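PDB 2OAF: thioesterase superfamily, which probably hydrolyses thioester bonds, such as those of acyl-coenzyme A substrates. Local coordinates for residues Val21-Gly26 against Pro40-Glu45; Ala49-Tyr54 against Asp139-Leu144; Tyr61-Glu64 against Gly70-Phe73. All coordinates share one frame; numbering follows the deposited sequence.

Contact 1 (Val21-Gly26 against Pro40-Glu45). With PO4 (phosphate ion), chain C.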
ATOM      1  N   VAL B  21      15.811   1.212  -4.712  1.00 33.83           N
ATOM      2  CA  VAL B  21      14.608   1.278  -3.912  1.00 34.35           C
ATOM      3  C   VAL B  21      15.055   1.299  -2.438  1.00 35.35           C
ATOM      4  O   VAL B  21      15.841   0.462  -2.011  1.00 32.32           O
ATOM      5  CB  VAL B  21      13.669   0.085  -4.222  1.00 35.45           C
ATOM      6  CG1 VAL B  21      12.485   0.057  -3.268  1.00 33.30           C
ATOM      7  CG2 VAL B  21      13.181   0.138  -5.682  1.00 33.96           C
ATOM      8  N   ARG B  22      14.586   2.293  -1.694  1.00 35.93           N
ATOM      9  CA  ARG B  22      14.807   2.393  -0.277  1.00 39.17           C
ATOM     10  C   ARG B  22      13.730   1.554   0.433  1.00 38.07           C
ATOM     11  O   ARG B  22      12.529   1.824   0.317  1.00 41.90           O
ATOM     12  CB  ARG B  22      14.713   3.876   0.173  1.00 41.65           C
ATOM     13  CG  ARG B  22      15.227   4.156   1.633  1.00 49.30           C
ATOM     14  CD  ARG B  22      15.051   5.681   2.088  1.00 53.16           C
ATOM     15  NE  ARG B  22      13.642   6.069   2.292  1.00 56.52           N
ATOM     16  N   VAL B  23      14.145   0.529   1.163  1.00 34.34           N
ATOM     17  CA  VAL B  23      13.197  -0.280   1.931  1.00 31.89           C
ATOM     18  C   VAL B  23      13.214   0.240   3.345  1.00 30.79           C
ATOM     19  O   VAL B  23      14.276   0.497   3.864  1.00 32.12           O
ATOM     20  CB  VAL B  23      13.643  -1.754   1.910  1.00 31.39           C
ATOM     21  CG1 VAL B  23      12.727  -2.617   2.774  1.00 30.14           C
ATOM     22  CG2 VAL B  23      13.696  -2.242   0.434  1.00 24.81           C
ATOM     23  N   THR B  24      12.059   0.356   3.990  1.00 28.09           N
ATOM     24  CA  THR B  24      12.031   0.911   5.330  1.00 27.98           C
ATOM     25  C   THR B  24      11.129   0.122   6.256  1.00 28.47           C
ATOM     26  O   THR B  24      10.440  -0.815   5.851  1.00 26.31           O
ATOM     27  CB  THR B  24      11.568   2.390   5.338  1.00 30.51           C
ATOM     28  OG1 THR B  24      10.181   2.457   5.024  1.00 30.26           O
ATOM     29  CG2 THR B  24      12.386   3.264   4.345  1.00 31.09           C
ATOM     30  N   TRP B  25      11.188   0.497   7.519  1.00 27.70           N
ATOM     31  CA  TRP B  25      10.380  -0.070   8.570  1.00 29.45           C
ATOM     32  C   TRP B  25       8.951  -0.388   8.125  1.00 27.84           C
ATOM     33  O   TRP B  25       8.416  -1.454   8.392  1.00 29.93           O
ATOM     34  CB  TRP B  25      10.382   0.927   9.725  1.00 28.07           C
ATOM     35  CG  TRP B  25       9.378   0.717  10.770  1.00 26.86           C
ATOM     36  CD1 TRP B  25       8.135   1.296  10.847  1.00 30.07           C
ATOM     37  CD2 TRP B  25       9.516  -0.087  11.939  1.00 26.09           C
ATOM     38  NE1 TRP B  25       7.491   0.875  11.985  1.00 25.57           N
ATOM     39  CE2 TRP B  25       8.316   0.029  12.671  1.00 23.60           C
ATOM     40  CE3 TRP B  25      10.538  -0.889  12.449  1.00 28.71           C
ATOM     41  CZ2 TRP B  25       8.118  -0.630  13.874  1.00 26.95           C
ATOM     42  CZ3 TRP B  25      10.337  -1.531  13.638  1.00 29.16           C
ATOM     43  CH2 TRP B  25       9.131  -1.407  14.338  1.00 28.21           C
ATOM     44  N   GLY B  26       8.332   0.572   7.463  1.00 29.74           N
ATOM     45  CA  GLY B  26       6.930   0.472   7.082  1.00 30.94           C
ATOM     46  C   GLY B  26       6.625  -0.566   6.013  1.00 30.69           C
ATOM     47  O   GLY B  26       5.472  -1.004   5.838  1.00 31.08           O
ATOM     48  N   PRO B  40       6.223  -6.864  -5.206  1.00 33.39           N
ATOM     49  CA  PRO B  40       5.814  -6.540  -6.596  1.00 34.49           C
ATOM     50  C   PRO B  40       5.810  -5.031  -6.856  1.00 34.29           C
ATOM     51  O   PRO B  40       6.150  -4.581  -7.936  1.00 34.14           O
ATOM     52  CB  PRO B  40       4.395  -7.100  -6.665  1.00 34.49           C
ATOM     53  CG  PRO B  40       4.398  -8.263  -5.640  1.00 35.57           C
ATOM     54  CD  PRO B  40       5.212  -7.685  -4.507  1.00 35.41           C
ATOM     55  N   ARG B  41       5.380  -4.265  -5.877  1.00 35.72           N
ATOM     56  CA  ARG B  41       5.392  -2.813  -5.992  1.00 37.00           C
ATOM     57  C   ARG B  41       6.784  -2.274  -6.287  1.00 34.54           C
ATOM     58  O   ARG B  41       6.948  -1.361  -7.106  1.00 32.87           O
ATOM     59  CB  ARG B  41       4.902  -2.158  -4.706  1.00 37.10           C
ATOM     60  CG  ARG B  41       5.058  -0.631  -4.745  1.00 47.88           C
ATOM     61  CD  ARG B  41       4.102   0.163  -3.845  1.00 52.59           C
ATOM     62  NE  ARG B  41       4.243  -0.183  -2.439  1.00 54.27           N
ATOM     63  CZ  ARG B  41       5.219   0.237  -1.652  1.00 58.52           C
ATOM     64  NH1 ARG B  41       6.175   1.023  -2.123  1.00 65.27           N
ATOM     65  NH2 ARG B  41       5.244  -0.153  -0.384  1.00 67.86           N
ATOM     66  N   PHE B  42       7.782  -2.795  -5.571  1.00 31.68           N
ATOM     67  CA  PHE B  42       9.167  -2.372  -5.793  1.00 31.33           C
ATOM     68  C   PHE B  42       9.609  -2.733  -7.204  1.00 30.39           C
ATOM     69  O   PHE B  42      10.262  -1.940  -7.875  1.00 31.93           O
ATOM     70  CB  PHE B  42      10.154  -3.044  -4.831  1.00 33.48           C
ATOM     71  CG  PHE B  42       9.896  -2.790  -3.368  1.00 34.61           C
ATOM     72  CD1 PHE B  42       9.320  -1.606  -2.920  1.00 41.93           C
ATOM     73  CD2 PHE B  42      10.310  -3.716  -2.434  1.00 35.29           C
ATOM     74  CE1 PHE B  42       9.125  -1.381  -1.571  1.00 39.24           C
ATOM     75  CE2 PHE B  42      10.127  -3.487  -1.083  1.00 38.89           C
ATOM     76  CZ  PHE B  42       9.526  -2.317  -0.655  1.00 38.25           C
ATOM     77  N   ALA B  43       9.283  -3.935  -7.654  1.00 29.07           N
ATOM     78  CA  ALA B  43       9.683  -4.356  -9.008  1.00 28.90           C
ATOM     79  C   ALA B  43       9.034  -3.489 -10.101  1.00 27.15           C
ATOM     80  O   ALA B  43       9.674  -3.115 -11.091  1.00 27.99           O
ATOM     81  CB  ALA B  43       9.391  -5.846  -9.230  1.00 29.25           C
ATOM     82  N   LEU B  44       7.775  -3.148  -9.895  1.00 28.79           N
ATOM     83  CA  LEU B  44       7.045  -2.300 -10.827  1.00 30.33           C
ATOM     84  C   LEU B  44       7.607  -0.884 -10.866  1.00 29.55           C
ATOM     85  O   LEU B  44       7.718  -0.270 -11.936  1.00 30.51           O
ATOM     86  CB  LEU B  44       5.552  -2.324 -10.513  1.00 30.33           C
ATOM     87  CG  LEU B  44       4.687  -3.370 -11.249  1.00 29.61           C
ATOM     88  CD1 LEU B  44       5.345  -4.726 -11.263  1.00 34.21           C
ATOM     89  CD2 LEU B  44       3.270  -3.459 -10.621  1.00 37.15           C
ATOM     90  N   GLU B  45       7.974  -0.364  -9.706  1.00 28.68           N
ATOM     91  CA  GLU B  45       8.641   0.932  -9.610  1.00 32.13           C
ATOM     92  C   GLU B  45       9.940   0.969 -10.451  1.00 29.68           C
ATOM     93  O   GLU B  45      10.258   1.966 -11.099  1.00 28.49           O
ATOM     94  CB  GLU B  45       8.893   1.242  -8.146  1.00 33.66           C
ATOM     95  CG  GLU B  45       9.598   2.572  -7.849  1.00 49.09           C
ATOM     96  CD  GLU B  45      10.099   2.663  -6.392  1.00 46.29           C
ATOM     97  OE1 GLU B  45       9.358   2.153  -5.484  1.00 59.31           O
ATOM     98  OE2 GLU B  45      11.220   3.220  -6.194  1.00 45.63           O
TER
HETATM   99  P   PO4 C 144       0.993  -2.445  -1.784  1.00 48.31           P
HETATM  100  O1  PO4 C 144      -0.399  -2.760  -2.252  1.00 48.52           O
HETATM  101  O2  PO4 C 144       1.322  -3.260  -0.564  1.00 58.22           O
HETATM  102  O3  PO4 C 144       1.963  -2.842  -2.871  1.00 66.16           O
HETATM  103  O4  PO4 C 144       1.115  -0.953  -1.539  1.00 62.47           O

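Contact 2 (Ala49-Tyr54 against Asp139-Leu144)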
ATOM      1  N   ALA B  49      10.786   3.200 -13.654  1.00 29.37           N
ATOM      2  CA  ALA B  49      12.048   3.947 -13.747  1.00 30.05           C
ATOM      3  C   ALA B  49      12.812   3.643 -15.045  1.00 29.67           C
ATOM      4  O   ALA B  49      13.540   4.488 -15.564  1.00 28.32           O
ATOM      5  CB  ALA B  49      12.965   3.693 -12.486  1.00 28.72           C
ATOM      6  N   TRP B  50      12.665   2.422 -15.549  1.00 29.05           N
ATOM      7  CA  TRP B  50      13.289   2.043 -16.836  1.00 30.48           C
ATOM      8  C   TRP B  50      12.686   2.905 -17.937  1.00 28.61           C
ATOM      9  O   TRP B  50      13.381   3.479 -18.743  1.00 28.21           O
ATOM     10  CB  TRP B  50      13.110   0.544 -17.133  1.00 30.00           C
ATOM     11  CG  TRP B  50      13.841   0.060 -18.331  1.00 27.40           C
ATOM     12  CD1 TRP B  50      15.065  -0.570 -18.356  1.00 26.66           C
ATOM     13  CD2 TRP B  50      13.406   0.146 -19.704  1.00 25.46           C
ATOM     14  NE1 TRP B  50      15.413  -0.872 -19.672  1.00 28.28           N
ATOM     15  CE2 TRP B  50      14.421  -0.429 -20.508  1.00 25.22           C
ATOM     16  CE3 TRP B  50      12.271   0.650 -20.325  1.00 26.81           C
ATOM     17  CZ2 TRP B  50      14.324  -0.491 -21.866  1.00 26.74           C
ATOM     18  CZ3 TRP B  50      12.172   0.572 -21.723  1.00 28.37           C
ATOM     19  CH2 TRP B  50      13.179   0.019 -22.460  1.00 30.32           C
ATOM     20  N   TRP B  51      11.370   3.012 -17.944  1.00 30.33           N
ATOM     21  CA  TRP B  51      10.699   3.866 -18.920  1.00 31.56           C
ATOM     22  C   TRP B  51      11.133   5.314 -18.804  1.00 32.08           C
ATOM     23  O   TRP B  51      11.309   5.977 -19.800  1.00 33.14           O
ATOM     24  CB  TRP B  51       9.173   3.760 -18.778  1.00 30.32           C
ATOM     25  CG  TRP B  51       8.628   2.494 -19.273  1.00 29.70           C
ATOM     26  CD1 TRP B  51       8.166   1.469 -18.535  1.00 31.56           C
ATOM     27  CD2 TRP B  51       8.474   2.113 -20.639  1.00 34.23           C
ATOM     28  NE1 TRP B  51       7.713   0.465 -19.337  1.00 31.37           N
ATOM     29  CE2 TRP B  51       7.901   0.824 -20.643  1.00 32.02           C
ATOM     30  CE3 TRP B  51       8.769   2.730 -21.853  1.00 33.04           C
ATOM     31  CZ2 TRP B  51       7.602   0.131 -21.820  1.00 33.30           C
ATOM     32  CZ3 TRP B  51       8.472   2.030 -23.045  1.00 37.25           C
ATOM     33  CH2 TRP B  51       7.894   0.739 -23.004  1.00 30.14           C
ATOM     34  N   SER B  52      11.265   5.824 -17.589  1.00 33.04           N
ATOM     35  CA  SER B  52      11.761   7.192 -17.410  1.00 33.22           C
ATOM     36  C   SER B  52      13.147   7.367 -18.018  1.00 34.82           C
ATOM     37  O   SER B  52      13.428   8.362 -18.633  1.00 36.01           O
ATOM     38  CB  SER B  52      11.827   7.562 -15.932  1.00 31.31           C
ATOM     39  OG  SER B  52      10.531   7.756 -15.439  1.00 34.29           O
ATOM     40  N   GLU B  53      14.006   6.381 -17.816  1.00 32.69           N
ATOM     41  CA  GLU B  53      15.371   6.463 -18.273  1.00 34.06           C
ATOM     42  C   GLU B  53      15.466   6.446 -19.804  1.00 34.16           C
ATOM     43  O   GLU B  53      16.221   7.217 -20.387  1.00 34.09           O
ATOM     44  CB  GLU B  53      16.164   5.283 -17.681  1.00 34.56           C
ATOM     45  CG  GLU B  53      17.625   5.248 -18.046  1.00 36.77           C
ATOM     46  CD  GLU B  53      18.416   6.414 -17.484  1.00 43.65           C
ATOM     47  OE1 GLU B  53      17.987   7.009 -16.460  1.00 47.54           O
ATOM     48  OE2 GLU B  53      19.476   6.719 -18.087  1.00 50.65           O
ATOM     49  N   TYR B  54      14.727   5.547 -20.449  1.00 34.29           N
ATOM     50  CA  TYR B  54      14.894   5.319 -21.898  1.00 33.89           C
ATOM     51  C   TYR B  54      13.818   5.923 -22.783  1.00 33.27           C
ATOM     52  O   TYR B  54      14.061   6.127 -23.967  1.00 36.32           O
ATOM     53  CB  TYR B  54      15.072   3.820 -22.169  1.00 34.40           C
ATOM     54  CG  TYR B  54      16.329   3.299 -21.478  1.00 35.30           C
ATOM     55  CD1 TYR B  54      17.576   3.711 -21.903  1.00 35.59           C
ATOM     56  CD2 TYR B  54      16.262   2.468 -20.362  1.00 34.18           C
ATOM     57  CE1 TYR B  54      18.720   3.271 -21.291  1.00 41.47           C
ATOM     58  CE2 TYR B  54      17.415   2.028 -19.720  1.00 34.98           C
ATOM     59  CZ  TYR B  54      18.644   2.433 -20.194  1.00 41.21           C
ATOM     60  OH  TYR B  54      19.824   2.018 -19.604  1.00 38.51           O
ATOM     61  N   ASP B 139       6.168   1.179 -33.353  1.00 37.09           N
ATOM     62  CA  ASP B 139       7.501   1.164 -33.914  1.00 37.18           C
ATOM     63  C   ASP B 139       8.452   2.072 -33.164  1.00 35.24           C
ATOM     64  O   ASP B 139       9.614   1.719 -33.001  1.00 36.47           O
ATOM     65  CB  ASP B 139       7.505   1.592 -35.408  1.00 38.04           C
ATOM     66  CG  ASP B 139       6.793   0.594 -36.326  1.00 45.37           C
ATOM     67  OD1 ASP B 139       6.557  -0.570 -35.925  1.00 50.34           O
ATOM     68  OD2 ASP B 139       6.470   0.994 -37.471  1.00 60.16           O
ATOM     69  N   HIS B 140       8.006   3.253 -32.750  1.00 35.36           N
ATOM     70  CA  HIS B 140       8.938   4.180 -32.068  1.00 37.34           C
ATOM     71  C   HIS B 140       9.376   3.628 -30.718  1.00 36.47           C
ATOM     72  O   HIS B 140      10.514   3.819 -30.328  1.00 38.22           O
ATOM     73  CB  HIS B 140       8.402   5.620 -31.907  1.00 37.24           C
ATOM     74  CG  HIS B 140       7.237   5.750 -30.965  1.00 43.50           C
ATOM     75  ND1 HIS B 140       5.952   5.385 -31.311  1.00 39.39           N
ATOM     76  CD2 HIS B 140       7.159   6.245 -29.704  1.00 42.71           C
ATOM     77  CE1 HIS B 140       5.139   5.629 -30.298  1.00 42.37           C
ATOM     78  NE2 HIS B 140       5.843   6.157 -29.314  1.00 36.99           N
ATOM     79  N   LEU B 141       8.491   2.934 -30.015  1.00 34.22           N
ATOM     80  CA  LEU B 141       8.891   2.292 -28.773  1.00 33.92           C
ATOM     81  C   LEU B 141       9.809   1.092 -29.048  1.00 32.85           C
ATOM     82  O   LEU B 141      10.810   0.902 -28.366  1.00 33.30           O
ATOM     83  CB  LEU B 141       7.655   1.921 -27.924  1.00 32.22           C
ATOM     84  CG  LEU B 141       6.881   3.166 -27.449  1.00 34.41           C
ATOM     85  CD1 LEU B 141       5.759   2.775 -26.531  1.00 34.19           C
ATOM     86  CD2 LEU B 141       7.782   4.264 -26.762  1.00 32.07           C
ATOM     87  N   ARG B 142       9.501   0.308 -30.072  1.00 32.38           N
ATOM     88  CA  ARG B 142      10.356  -0.790 -30.443  1.00 31.10           C
ATOM     89  C   ARG B 142      11.795  -0.318 -30.635  1.00 31.48           C
ATOM     90  O   ARG B 142      12.741  -0.994 -30.247  1.00 31.64           O
ATOM     91  CB  ARG B 142       9.833  -1.403 -31.731  1.00 31.33           C
ATOM     92  CG  ARG B 142      10.671  -2.565 -32.225  1.00 35.73           C
ATOM     93  CD  ARG B 142      10.008  -3.217 -33.386  1.00 39.26           C
ATOM     94  NE  ARG B 142       8.749  -3.865 -33.034  1.00 29.72           N
ATOM     95  CZ  ARG B 142       8.654  -5.096 -32.543  1.00 37.51           C
ATOM     96  NH1 ARG B 142       9.737  -5.831 -32.289  1.00 36.07           N
ATOM     97  NH2 ARG B 142       7.454  -5.590 -32.280  1.00 38.63           N
ATOM     98  N   ALA B 143      11.955   0.827 -31.286  1.00 34.03           N
ATOM     99  CA  ALA B 143      13.285   1.373 -31.576  1.00 32.91           C
ATOM    100  C   ALA B 143      14.048   1.719 -30.299  1.00 34.09           C
ATOM    101  O   ALA B 143      15.264   1.542 -30.239  1.00 32.94           O
ATOM    102  CB  ALA B 143      13.178   2.592 -32.483  1.00 33.53           C
ATOM    103  N   LEU B 144      13.330   2.170 -29.266  1.00 34.17           N
ATOM    104  CA  LEU B 144      13.936   2.462 -27.963  1.00 35.41           C
ATOM    105  C   LEU B 144      14.252   1.213 -27.161  1.00 34.25           C
ATOM    106  O   LEU B 144      15.220   1.208 -26.386  1.00 35.32           O
ATOM    107  CB  LEU B 144      12.988   3.284 -27.069  1.00 36.49           C
ATOM    108  CG  LEU B 144      12.599   4.672 -27.545  1.00 43.91           C
ATOM    109  CD1 LEU B 144      11.667   5.276 -26.488  1.00 38.84           C
ATOM    110  CD2 LEU B 144      13.837   5.557 -27.820  1.00 45.30           C
TER

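Contact 3 (Tyr61-Glu64 against Gly70-Phe73). With PO4 (phosphate ion), chain D.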
ATOM      1  N   TYR B  61       3.326   7.333 -16.304  1.00 30.51           N
ATOM      2  CA  TYR B  61       2.413   8.497 -16.271  1.00 30.94           C
ATOM      3  C   TYR B  61       2.585   9.315 -17.540  1.00 31.11           C
ATOM      4  O   TYR B  61       1.610   9.629 -18.213  1.00 30.50           O
ATOM      5  CB  TYR B  61       2.698   9.341 -15.016  1.00 32.70           C
ATOM      6  CG  TYR B  61       1.728  10.468 -14.658  1.00 32.45           C
ATOM      7  CD1 TYR B  61       0.625  10.225 -13.868  1.00 34.78           C
ATOM      8  CD2 TYR B  61       1.960  11.792 -15.071  1.00 32.94           C
ATOM      9  CE1 TYR B  61      -0.225  11.246 -13.488  1.00 32.81           C
ATOM     10  CE2 TYR B  61       1.095  12.833 -14.694  1.00 31.82           C
ATOM     11  CZ  TYR B  61       0.006  12.542 -13.924  1.00 33.55           C
ATOM     12  OH  TYR B  61      -0.850  13.532 -13.524  1.00 30.57           O
ATOM     13  N   HIS B  62       3.837   9.633 -17.861  1.00 31.33           N
ATOM     14  CA  HIS B  62       4.199  10.305 -19.113  1.00 30.73           C
ATOM     15  C   HIS B  62       3.805   9.454 -20.331  1.00 32.65           C
ATOM     16  O   HIS B  62       3.129   9.943 -21.227  1.00 32.60           O
ATOM     17  CB  HIS B  62       5.705  10.598 -19.083  1.00 30.48           C
ATOM     18  CG  HIS B  62       6.268  11.097 -20.376  1.00 25.93           C
ATOM     19  ND1 HIS B  62       5.788  12.221 -21.012  1.00 32.50           N
ATOM     20  CD2 HIS B  62       7.289  10.633 -21.142  1.00 33.78           C
ATOM     21  CE1 HIS B  62       6.473  12.413 -22.130  1.00 39.83           C
ATOM     22  NE2 HIS B  62       7.396  11.468 -22.226  1.00 30.68           N
ATOM     23  N   LEU B  63       4.195   8.172 -20.338  1.00 32.47           N
ATOM     24  CA  LEU B  63       3.861   7.253 -21.445  1.00 33.26           C
ATOM     25  C   LEU B  63       2.369   7.216 -21.768  1.00 33.93           C
ATOM     26  O   LEU B  63       1.951   7.363 -22.927  1.00 34.42           O
ATOM     27  CB  LEU B  63       4.342   5.839 -21.095  1.00 31.23           C
ATOM     28  CG  LEU B  63       4.511   4.815 -22.212  1.00 34.64           C
ATOM     29  CD1 LEU B  63       5.424   5.320 -23.351  1.00 25.77           C
ATOM     30  CD2 LEU B  63       5.030   3.502 -21.629  1.00 31.87           C
ATOM     31  N   GLU B  64       1.562   7.018 -20.736  1.00 32.87           N
ATOM     32  CA  GLU B  64       0.134   6.903 -20.912  1.00 35.05           C
ATOM     33  C   GLU B  64      -0.562   8.259 -21.175  1.00 33.98           C
ATOM     34  O   GLU B  64      -1.362   8.388 -22.104  1.00 33.75           O
ATOM     35  CB  GLU B  64      -0.476   6.162 -19.704  1.00 35.67           C
ATOM     36  CG  GLU B  64      -2.002   6.144 -19.715  1.00 43.82           C
ATOM     37  CD  GLU B  64      -2.623   4.771 -19.526  1.00 44.28           C
ATOM     38  OE1 GLU B  64      -1.883   3.758 -19.391  1.00 45.75           O
ATOM     39  OE2 GLU B  64      -3.885   4.741 -19.516  1.00 51.46           O
ATOM     40  N   GLY B  70      -0.540   2.880 -23.272  1.00 31.29           N
ATOM     41  CA  GLY B  70      -0.626   2.159 -22.025  1.00 30.18           C
ATOM     42  C   GLY B  70       0.099   0.845 -22.149  1.00 30.71           C
ATOM     43  O   GLY B  70       0.268   0.319 -23.257  1.00 29.94           O
ATOM     44  N   THR B  71       0.566   0.322 -21.024  1.00 32.31           N
ATOM     45  CA  THR B  71       1.242  -0.978 -21.012  1.00 33.03           C
ATOM     46  C   THR B  71       0.700  -1.797 -19.839  1.00 34.45           C
ATOM     47  O   THR B  71       1.419  -2.125 -18.927  1.00 34.03           O
ATOM     48  CB  THR B  71       2.795  -0.882 -20.994  1.00 34.51           C
ATOM     49  OG1 THR B  71       3.275  -0.404 -19.730  1.00 36.53           O
ATOM     50  CG2 THR B  71       3.313  -0.002 -22.096  1.00 33.69           C
ATOM     51  N   PRO B  72      -0.587  -2.153 -19.895  1.00 34.18           N
ATOM     52  CA  PRO B  72      -1.167  -2.952 -18.807  1.00 33.67           C
ATOM     53  C   PRO B  72      -0.502  -4.335 -18.659  1.00 32.26           C
ATOM     54  O   PRO B  72      -0.077  -4.926 -19.641  1.00 29.52           O
ATOM     55  CB  PRO B  72      -2.652  -3.066 -19.204  1.00 33.11           C
ATOM     56  CG  PRO B  72      -2.676  -2.826 -20.677  1.00 31.31           C
ATOM     57  CD  PRO B  72      -1.568  -1.866 -20.965  1.00 32.81           C
ATOM     58  N   PHE B  73      -0.436  -4.834 -17.431  1.00 29.21           N
ATOM     59  CA  PHE B  73       0.157  -6.146 -17.177  1.00 30.45           C
ATOM     60  C   PHE B  73      -0.778  -7.284 -17.483  1.00 28.70           C
ATOM     61  O   PHE B  73      -1.980  -7.223 -17.213  1.00 27.58           O
ATOM     62  CB  PHE B  73       0.625  -6.257 -15.731  1.00 30.04           C
ATOM     63  CG  PHE B  73       1.832  -5.437 -15.462  1.00 33.59           C
ATOM     64  CD1 PHE B  73       1.714  -4.087 -15.172  1.00 39.70           C
ATOM     65  CD2 PHE B  73       3.096  -5.994 -15.566  1.00 38.01           C
ATOM     66  CE1 PHE B  73       2.826  -3.300 -14.963  1.00 34.91           C
ATOM     67  CE2 PHE B  73       4.220  -5.205 -15.346  1.00 43.39           C
ATOM     68  CZ  PHE B  73       4.073  -3.850 -15.037  1.00 42.83           C
TER
HETATM   69  P   PO4 D 145      -2.677  -2.058 -14.465  0.50 47.26           P
HETATM   70  O1  PO4 D 145      -3.850  -2.727 -13.805  0.50 31.36           O
HETATM   71  O2  PO4 D 145      -1.598  -1.865 -13.414  0.50 30.83           O
HETATM   72  O3  PO4 D 145      -2.180  -2.983 -15.573  0.50 14.97           O
HETATM   73  O4  PO4 D 145      -3.080  -0.712 -15.066  0.50 31.50           O
HETATM   74  O   HOH W   1       0.483   2.096 -18.404  1.00 38.60           O

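Contact 1 (Val21-Gly26 against Pro40-Glu45)
V21 lays its CG1 methyl over one face of the F42 ring. CG1 is 4.0 Å from the ring centroid and 27° off the normal, a CH-pi contact, and the nearest ring atom, F42 CD1, is 3.6 Å from V21 CG1. With CG1 anti to the backbone N (chi1 173°), the two V21 methyls serve different partners: CG1 takes the phenyl face, while CG2 meets the end of E45, coming within 3.7 Å of E45 OE2. E45 reaches that far because its chain is extended beyond CG. Its OE2 is hydrogen-bonded to H19, so the carboxylate has a polar partner where it borders the methyl. An alanine in place of V21 would probably uncover that side of the F42 ring and open a gap beside the E45 carboxylate. V23 adds a lighter touch, its CG2 lying 4.1 Å from F42 CE2 and approaching the ring obliquely. L90 of strand 90-99 touches V21, V23 and F42, so the small apolar cluster is closed against the sheet, to which V21 is also tied by backbone hydrogen bonds with L90. On another side of the helix, R41 bends at chi3 (60°) and sends NE to phosphate O4 of chain C, a weak hydrogen bond of 3.3 Å between R41 NE and that O4. On the fourth subunit its own R41 and H38 also hydrogen-bond this ion, which probably came from the crystallisation liquor; the arginines share an anion at a subunit boundary. With no hydrogen bond joining the two segments, the contact is apolar packing of the end of strand 17-21 and the chain that follows it against helix 39-54, the long helix that the curved antiparallel sheet wraps in the hotdog fold.

Contact 2 (Ala49-Tyr54 against Asp139-Leu144)
W51 meets L141 where the short C-terminal helix 139-145 packs beside the end of helix 39-54, the central helix of the hotdog fold. Along that last stretch, W50 takes part mainly as a neighbour: its six-membered ring leans over a face of the W51 indole, with W50 CZ3 about 4.0 Å above that plane. W51 itself has CG anti to its carbonyl carbon (chi1 -73°), a setting that swings the benzene half of the indole toward the other helix, where W51 CZ3 lies 4.4 Å from L141 CD2. The methyl comes in obliquely and the touch is loose. W60 and F106 also contact this indole, so L141 adds to an apolar cluster.

At Y54 the ring turns away from helix 139-145 and sets its edge over W50, Y54 CD2 lying 3.4 Å above the indole plane. What faces the second helix is the Y54 backbone. The backbones come nearest here, and L144 covers the final carbonyl of the segment with both methyls, L144 CD1 standing 3.6 Å and L144 CD2 3.9 Å from Y54 O.

Contact 3 (Tyr61-Glu64 against Gly70-Phe73)
G70 sets its CA against the carboxylate of E64, with E64 OE1 3.3 Å from G70 CA. Lacking a side chain, the glycine leaves room for this oxygen, and the backbones come nearest at this pair. E64 has CG anti to the backbone N and then bends at chi2 (129°), which brings the carboxylate to the G70 CA. No direct hydrogen bond joins OE1 to 70-73; a water molecule mediates instead. The water donates to E64 OE1 over 3.1 Å and accepts from T71 N, 3.2 Å away, so one molecule serves the amide of the next residue and the glutamate together. E64 also packs on W25 of the second subunit and A31 of the fourth.

T71 then turns its methyl to the helix: T71 CG2 lies 3.9 Å from L63 CD2, the two side chains crossing at about a right angle. This is where, in the hotdog fold of this thioesterase superfamily member, the short helix 59-65 turns back into strand 69-80. The turn is held by backbone hydrogen bonding between L63 and V69, while T71 touches F126 of the neighbouring strand.

The regular strand pauses at T71 and P72, although G70 and P72 keep backbone hydrogen bonds to T127 and V125. P72 borders a phosphate ion of chain D, probably from the crystallisation liquor, whose O3 lies 3.4 Å from P72 CA. At F73 the backbone takes over: F73 N donates to the same O3 over 3.1 Å in a fairly straight bond of 158°, and that oxygen sits near the plane of the F73 ring, at its edge. T36 OG1 of the fourth subunit also hydrogen-bonds this ion.

How the contacts relate
Following the chain from strand 17-21, contact 1 closes first, folding the end of that strand and the residues after it onto helix 39-54 across 13 intervening residues. The same helix runs straight on into contact 2, which stays open until helix 139-145 arrives after 84 intervening residues, when all the strands have been laid down. Contact 3 falls wholly within that long span, closing a tight turn between helix 59-65 and strand 69-80. Contacts 2 and 3 share packing: L63 touches both W51 and L141. Contacts 1 and 3 meet through L44 and F73. Contacts 1 and 2 lie on opposite sides of the chain's centre, joined by helix 39-54.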